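Local coordinates for protein sortase B (Listeria monocytogenes serovar 1/2a, PDB 5JCV) that acts as a transpeptidase that cleaves the C-terminal sorting signal of surface proteins and attaches them covalently to the cell wall through a thioester intermediate, at residues E111-Y124 and Y138-V152. Numbering follows the deposited sequence.
Sequences EIFAVYETTTDFYY and YLQKVKQQSVYTSNV
V115 is gripped through its backbone by the turn that follows helix 138-145. Its N donates to S146 OG (3.2 Å, nearly straight), and its O accepts from V147 N at 3.0 Å. S146 OG in turn donates to Y148 O, on a lone pair in the carbonyl plane. At the far end of 111-124, Y138 OH donates to Y124 O over 2.6 Å. CG of Y138 lies anti to the backbone N (chi1 178°), carrying the ring out to that carbonyl. The Q180 side chain bonds Y138 OH through NE2 and Y116 OH through OE1.

Three aromatic contacts flank these bonds. The Q145 amide stacks over one face of the Y116 ring, the two planes 17° apart, with Q145 CD 3.8 Å from Y116 CE1. Extended beyond CG, the Q145 chain carries NE2 past the ring, to 3.5 Å from D121 OD1. K141 CD sits over a face of the Y123 ring in a CH-pi contact, 4.0 Å from its centroid. The Y123 and Y138 rings are roughly parallel yet offset so far that they hardly overlap.

Apolar packing fills the rest. F113 turns its ring edge to V142 CG2 and K143 CG. F113 CZ meets L139 CD2 at 4.0 Å, and F113 CB packs on V152 CB.

F113 and A114 form a classic beta bulge opposite Q180. The axes of 138-145 and 111-118 run 60° apart and approach to 7.5 Å. Helix 132-145 lies between strands 107-118 and 160-165, the sixth and seventh of the sortase beta-barrel; a helix in this connection is characteristic of class B sortases.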
loop_
_atom_site.group_PDB
_atom_site.type_symbol
_atom_site.label_atom_id
_atom_site.label_comp_id
_atom_site.label_asym_id
_atom_site.label_seq_id
_atom_site.Cartn_x
_atom_site.Cartn_y
_atom_site.Cartn_z
ATOM N N GLU A 111 12.055 -9.622 -14.922
ATOM C CA GLU A 111 12.738 -10.407 -15.921
ATOM C C GLU A 111 13.966 -11.103 -15.306
ATOM O O GLU A 111 15.012 -10.470 -15.040
ATOM C CB GLU A 111 13.179 -9.470 -17.059
ATOM C CG GLU A 111 13.115 -10.098 -18.424
ATOM C CD GLU A 111 13.620 -9.210 -19.566
ATOM O OE1 GLU A 111 13.661 -7.948 -19.455
ATOM O OE2 GLU A 111 13.967 -9.820 -20.614
ATOM N N ILE A 112 13.856 -12.410 -15.112
ATOM C CA ILE A 112 14.904 -13.181 -14.465
ATOM C C ILE A 112 16.185 -13.228 -15.305
ATOM O O ILE A 112 16.158 -13.533 -16.497
ATOM C CB ILE A 112 14.420 -14.620 -14.205
ATOM C CG1 ILE A 112 13.325 -14.618 -13.137
ATOM C CG2 ILE A 112 15.576 -15.502 -13.757
ATOM C CD1 ILE A 112 12.412 -15.831 -13.203
ATOM N N PHE A 113 17.306 -12.940 -14.666
ATOM C CA PHE A 113 18.603 -12.977 -15.319
ATOM C C PHE A 113 19.670 -13.849 -14.611
ATOM O O PHE A 113 20.704 -14.157 -15.213
ATOM C CB PHE A 113 19.119 -11.564 -15.493
ATOM C CG PHE A 113 19.570 -10.910 -14.214
ATOM C CD1 PHE A 113 20.880 -11.024 -13.791
ATOM C CD2 PHE A 113 18.702 -10.146 -13.466
ATOM C CE1 PHE A 113 21.296 -10.427 -12.620
ATOM C CE2 PHE A 113 19.119 -9.539 -12.304
ATOM C CZ PHE A 113 20.414 -9.684 -11.881
ATOM N N ALA A 114 19.419 -14.264 -13.367
ATOM C CA ALA A 114 20.364 -15.129 -12.616
ATOM C C ALA A 114 19.642 -16.074 -11.692
ATOM O O ALA A 114 18.710 -15.703 -10.988
ATOM C CB ALA A 114 21.343 -14.293 -11.799
ATOM N N VAL A 115 20.133 -17.292 -11.666
ATOM C CA VAL A 115 19.549 -18.395 -10.885
ATOM C C VAL A 115 20.713 -19.211 -10.288
ATOM O O VAL A 115 21.591 -19.626 -11.018
ATOM C CB VAL A 115 18.723 -19.280 -11.828
ATOM C CG1 VAL A 115 18.336 -20.580 -11.179
ATOM C CG2 VAL A 115 17.516 -18.528 -12.361
ATOM N N TYR A 116 20.734 -19.432 -8.977
ATOM C CA TYR A 116 21.768 -20.306 -8.389
ATOM C C TYR A 116 21.383 -20.753 -7.004
ATOM O O TYR A 116 20.462 -20.192 -6.387
ATOM C CB TYR A 116 23.137 -19.602 -8.333
ATOM C CG TYR A 116 23.083 -18.193 -7.805
ATOM C CD1 TYR A 116 23.231 -17.942 -6.458
ATOM C CD2 TYR A 116 22.834 -17.099 -8.667
ATOM C CE1 TYR A 116 23.173 -16.639 -5.963
ATOM C CE2 TYR A 116 22.756 -15.806 -8.189
ATOM C CZ TYR A 116 22.916 -15.594 -6.827
ATOM O OH TYR A 116 22.860 -14.346 -6.329
ATOM N N GLU A 117 22.091 -21.766 -6.526
ATOM C CA GLU A 117 22.046 -22.168 -5.130
ATOM C C GLU A 117 23.306 -21.658 -4.528
ATOM O O GLU A 117 24.357 -21.597 -5.197
ATOM C CB GLU A 117 22.100 -23.679 -4.965
ATOM C CG GLU A 117 20.860 -24.410 -5.407
ATOM C CD GLU A 117 21.062 -25.926 -5.388
ATOM O OE1 GLU A 117 21.794 -26.479 -6.278
ATOM O OE2 GLU A 117 20.466 -26.538 -4.482
ATOM N N THR A 118 23.243 -21.402 -3.236
ATOM C CA THR A 118 24.441 -21.027 -2.517
ATOM C C THR A 118 24.322 -21.421 -1.054
ATOM O O THR A 118 23.265 -21.205 -0.431
ATOM C CB THR A 118 24.622 -19.512 -2.579
ATOM O OG1 THR A 118 25.823 -19.150 -1.878
ATOM C CG2 THR A 118 23.395 -18.819 -1.960
ATOM N N THR A 119 25.424 -21.959 -0.524
ATOM C CA THR A 119 25.530 -22.476 0.861
ATOM C C THR A 119 26.289 -21.505 1.820
ATOM O O THR A 119 25.874 -21.313 2.966
ATOM C CB THR A 119 26.236 -23.859 0.836
ATOM O OG1 THR A 119 27.267 -23.843 -0.165
ATOM C CG2 THR A 119 25.285 -24.972 0.450
ATOM N N THR A 120 27.384 -20.897 1.344
ATOM C CA THR A 120 28.263 -20.050 2.187
ATOM C C THR A 120 28.675 -18.681 1.572
ATOM O O THR A 120 29.298 -17.842 2.215
ATOM C CB THR A 120 29.574 -20.818 2.527
ATOM O OG1 THR A 120 30.299 -21.137 1.323
ATOM C CG2 THR A 120 29.272 -22.086 3.321
ATOM N N ASP A 121 28.385 -18.476 0.308
ATOM C CA ASP A 121 28.741 -17.239 -0.343
ATOM C C ASP A 121 27.477 -16.396 -0.469
ATOM O O ASP A 121 26.646 -16.635 -1.366
ATOM C CB ASP A 121 29.291 -17.550 -1.701
ATOM C CG ASP A 121 29.596 -16.317 -2.487
ATOM O OD1 ASP A 121 29.897 -16.513 -3.684
ATOM O OD2 ASP A 121 29.537 -15.191 -1.918
ATOM N N PHE A 122 27.325 -15.457 0.458
ATOM C CA PHE A 122 26.103 -14.662 0.613
ATOM C C PHE A 122 26.301 -13.220 0.115
ATOM O O PHE A 122 25.604 -12.300 0.517
ATOM C CB PHE A 122 25.641 -14.657 2.098
ATOM C CG PHE A 122 25.016 -15.962 2.588
ATOM C CD1 PHE A 122 24.653 -16.999 1.722
ATOM C CD2 PHE A 122 24.775 -16.134 3.945
ATOM C CE1 PHE A 122 24.068 -18.175 2.205
ATOM C CE2 PHE A 122 24.200 -17.301 4.427
ATOM C CZ PHE A 122 23.835 -18.317 3.552
ATOM N N TYR A 123 27.268 -13.037 -0.764
ATOM C CA TYR A 123 27.519 -11.765 -1.374
ATOM C C TYR A 123 26.212 -11.114 -1.910
ATOM O O TYR A 123 25.984 -9.901 -1.789
ATOM C CB TYR A 123 28.513 -12.006 -2.493
ATOM C CG TYR A 123 28.946 -10.760 -3.165
ATOM C CD1 TYR A 123 29.971 -9.982 -2.618
ATOM C CD2 TYR A 123 28.334 -10.323 -4.337
ATOM C CE1 TYR A 123 30.390 -8.814 -3.220
ATOM C CE2 TYR A 123 28.751 -9.147 -4.947
ATOM C CZ TYR A 123 29.787 -8.407 -4.377
ATOM O OH TYR A 123 30.228 -7.246 -4.948
ATOM N N TYR A 124 25.341 -11.939 -2.479
ATOM C CA TYR A 124 24.095 -11.489 -3.081
ATOM C C TYR A 124 23.168 -10.706 -2.158
ATOM O O TYR A 124 22.235 -10.051 -2.650
ATOM C CB TYR A 124 23.314 -12.698 -3.638
ATOM C CG TYR A 124 22.521 -13.491 -2.621
ATOM C CD1 TYR A 124 21.205 -13.173 -2.363
ATOM C CD2 TYR A 124 23.080 -14.548 -1.926
ATOM C CE1 TYR A 124 20.452 -13.894 -1.462
ATOM C CE2 TYR A 124 22.330 -15.293 -1.022
ATOM C CZ TYR A 124 21.016 -14.949 -0.787
ATOM O OH TYR A 124 20.212 -15.622 0.114
ATOM N N TYR A 138 28.799 -5.918 -8.435
ATOM C CA TYR A 138 27.799 -6.849 -7.913
ATOM C C TYR A 138 27.168 -7.685 -9.037
ATOM O O TYR A 138 27.106 -8.918 -8.953
ATOM C CB TYR A 138 26.744 -6.093 -7.098
ATOM C CG TYR A 138 25.632 -6.950 -6.557
ATOM C CD1 TYR A 138 25.649 -7.428 -5.261
ATOM C CD2 TYR A 138 24.555 -7.271 -7.344
ATOM C CE1 TYR A 138 24.621 -8.220 -4.776
ATOM C CE2 TYR A 138 23.523 -8.044 -6.875
ATOM C CZ TYR A 138 23.552 -8.538 -5.603
ATOM O OH TYR A 138 22.487 -9.329 -5.187
ATOM N N LEU A 139 26.752 -7.033 -10.107
ATOM C CA LEU A 139 26.061 -7.732 -11.187
ATOM C C LEU A 139 26.963 -8.699 -11.910
ATOM O O LEU A 139 26.533 -9.783 -12.293
ATOM C CB LEU A 139 25.471 -6.748 -12.180
ATOM C CG LEU A 139 24.331 -5.907 -11.617
ATOM C CD1 LEU A 139 23.937 -4.822 -12.615
ATOM C CD2 LEU A 139 23.140 -6.776 -11.240
ATOM N N GLN A 140 28.203 -8.294 -12.103
ATOM C CA GLN A 140 29.225 -9.160 -12.654
ATOM C C GLN A 140 29.378 -10.422 -11.790
ATOM O O GLN A 140 29.384 -11.533 -12.307
ATOM C CB GLN A 140 30.539 -8.372 -12.758
ATOM C CG GLN A 140 31.816 -9.195 -12.880
ATOM C CD GLN A 140 31.921 -9.943 -14.198
ATOM O OE1 GLN A 140 31.140 -9.715 -15.129
ATOM N NE2 GLN A 140 32.902 -10.840 -14.287
ATOM N N LYS A 141 29.485 -10.258 -10.475
ATOM C CA LYS A 141 29.672 -11.409 -9.602
ATOM C C LYS A 141 28.480 -12.370 -9.679
ATOM O O LYS A 141 28.686 -13.571 -9.857
ATOM C CB LYS A 141 29.947 -10.991 -8.148
ATOM C CG LYS A 141 31.282 -10.270 -7.966
ATOM C CD LYS A 141 31.958 -10.542 -6.625
ATOM C CE LYS A 141 33.227 -9.697 -6.466
ATOM N NZ LYS A 141 34.006 -9.973 -5.207
ATOM N N VAL A 142 27.248 -11.857 -9.560
ATOM C CA VAL A 142 26.076 -12.748 -9.484
ATOM C C VAL A 142 25.724 -13.405 -10.819
ATOM O O VAL A 142 25.174 -14.511 -10.835
ATOM C CB VAL A 142 24.799 -12.106 -8.883
ATOM C CG1 VAL A 142 25.057 -11.579 -7.489
ATOM C CG2 VAL A 142 24.228 -11.034 -9.794
ATOM N N LYS A 143 26.054 -12.740 -11.925
ATOM C CA LYS A 143 25.901 -13.331 -13.269
ATOM C C LYS A 143 26.838 -14.509 -13.407
ATOM O O LYS A 143 26.472 -15.550 -13.956
ATOM C CB LYS A 143 26.203 -12.318 -14.379
ATOM C CG LYS A 143 24.992 -11.614 -14.984
ATOM C CD LYS A 143 25.306 -10.162 -15.301
ATOM C CE LYS A 143 24.539 -9.612 -16.496
ATOM N NZ LYS A 143 24.961 -8.198 -16.738
ATOM N N GLN A 144 28.049 -14.345 -12.889
ATOM C CA GLN A 144 29.010 -15.436 -12.892
ATOM C C GLN A 144 28.573 -16.593 -11.998
ATOM O O GLN A 144 28.772 -17.744 -12.349
ATOM C CB GLN A 144 30.390 -14.947 -12.478
ATOM C CG GLN A 144 31.492 -15.729 -13.160
ATOM C CD GLN A 144 32.782 -14.949 -13.227
ATOM O OE1 GLN A 144 33.109 -14.192 -12.308
ATOM N NE2 GLN A 144 33.527 -15.122 -14.319
ATOM N N GLN A 145 27.947 -16.288 -10.865
ATOM C CA GLN A 145 27.376 -17.326 -9.993
ATOM C C GLN A 145 26.198 -18.106 -10.636
ATOM O O GLN A 145 25.886 -19.234 -10.245
ATOM C CB GLN A 145 26.935 -16.685 -8.689
ATOM C CG GLN A 145 27.128 -17.547 -7.462
ATOM C CD GLN A 145 26.985 -16.765 -6.160
ATOM O OE1 GLN A 145 27.007 -15.520 -6.141
ATOM N NE2 GLN A 145 26.816 -17.501 -5.056
ATOM N N SER A 146 25.544 -17.521 -11.634
ATOM C CA SER A 146 24.395 -18.169 -12.272
ATOM C C SER A 146 24.727 -19.509 -12.925
ATOM O O SER A 146 25.801 -19.684 -13.491
ATOM C CB SER A 146 23.772 -17.241 -13.337
ATOM O OG SER A 146 22.503 -17.732 -13.759
ATOM N N VAL A 147 23.783 -20.446 -12.878
ATOM C CA VAL A 147 23.972 -21.740 -13.527
ATOM C C VAL A 147 23.701 -21.652 -15.020
ATOM O O VAL A 147 23.900 -22.632 -15.732
ATOM C CB VAL A 147 23.043 -22.823 -12.934
ATOM C CG1 VAL A 147 23.510 -23.200 -11.546
ATOM C CG2 VAL A 147 21.579 -22.355 -12.907
ATOM N N TYR A 148 23.199 -20.506 -15.487
ATOM C CA TYR A 148 22.960 -20.298 -16.907
ATOM C C TYR A 148 23.586 -18.994 -17.271
ATOM O O TYR A 148 23.752 -18.125 -16.401
ATOM C CB TYR A 148 21.477 -20.167 -17.251
ATOM C CG TYR A 148 20.588 -21.215 -16.664
ATOM C CD1 TYR A 148 20.703 -22.562 -17.029
ATOM C CD2 TYR A 148 19.608 -20.860 -15.733
ATOM C CE1 TYR A 148 19.876 -23.537 -16.459
ATOM C CE2 TYR A 148 18.772 -21.816 -15.171
ATOM C CZ TYR A 148 18.911 -23.145 -15.522
ATOM O OH TYR A 148 18.046 -24.036 -14.943
ATOM N N THR A 149 23.923 -18.864 -18.555
ATOM C CA THR A 149 24.251 -17.572 -19.141
ATOM C C THR A 149 22.949 -17.057 -19.660
ATOM O O THR A 149 22.223 -17.784 -20.321
ATOM C CB THR A 149 25.233 -17.673 -20.315
ATOM O OG1 THR A 149 26.142 -18.749 -20.071
ATOM C CG2 THR A 149 26.015 -16.358 -20.475
ATOM N N SER A 150 22.659 -15.805 -19.364
ATOM C CA SER A 150 21.359 -15.231 -19.641
ATOM C C SER A 150 21.386 -14.390 -20.918
ATOM O O SER A 150 22.312 -13.606 -21.133
ATOM C CB SER A 150 20.954 -14.341 -18.456
ATOM O OG SER A 150 19.633 -13.849 -18.587
ATOM N N ASN A 151 20.357 -14.528 -21.747
ATOM C CA ASN A 151 20.100 -13.528 -22.790
ATOM C C ASN A 151 19.932 -12.129 -22.202
ATOM O O ASN A 151 20.283 -11.151 -22.841
ATOM C CB ASN A 151 18.838 -13.871 -23.607
ATOM C CG ASN A 151 19.073 -14.987 -24.614
ATOM O OD1 ASN A 151 20.207 -15.266 -24.997
ATOM N ND2 ASN A 151 17.996 -15.628 -25.051
ATOM N N VAL A 152 19.373 -12.042 -21.001
ATOM C CA VAL A 152 18.997 -10.761 -20.430
ATOM C C VAL A 152 20.245 -10.069 -19.990
ATOM O O VAL A 152 20.969 -10.555 -19.107
ATOM C CB VAL A 152 18.067 -10.889 -19.196
ATOM C CG1 VAL A 152 17.785 -9.516 -18.589
ATOM C CG2 VAL A 152 16.758 -11.599 -19.540
#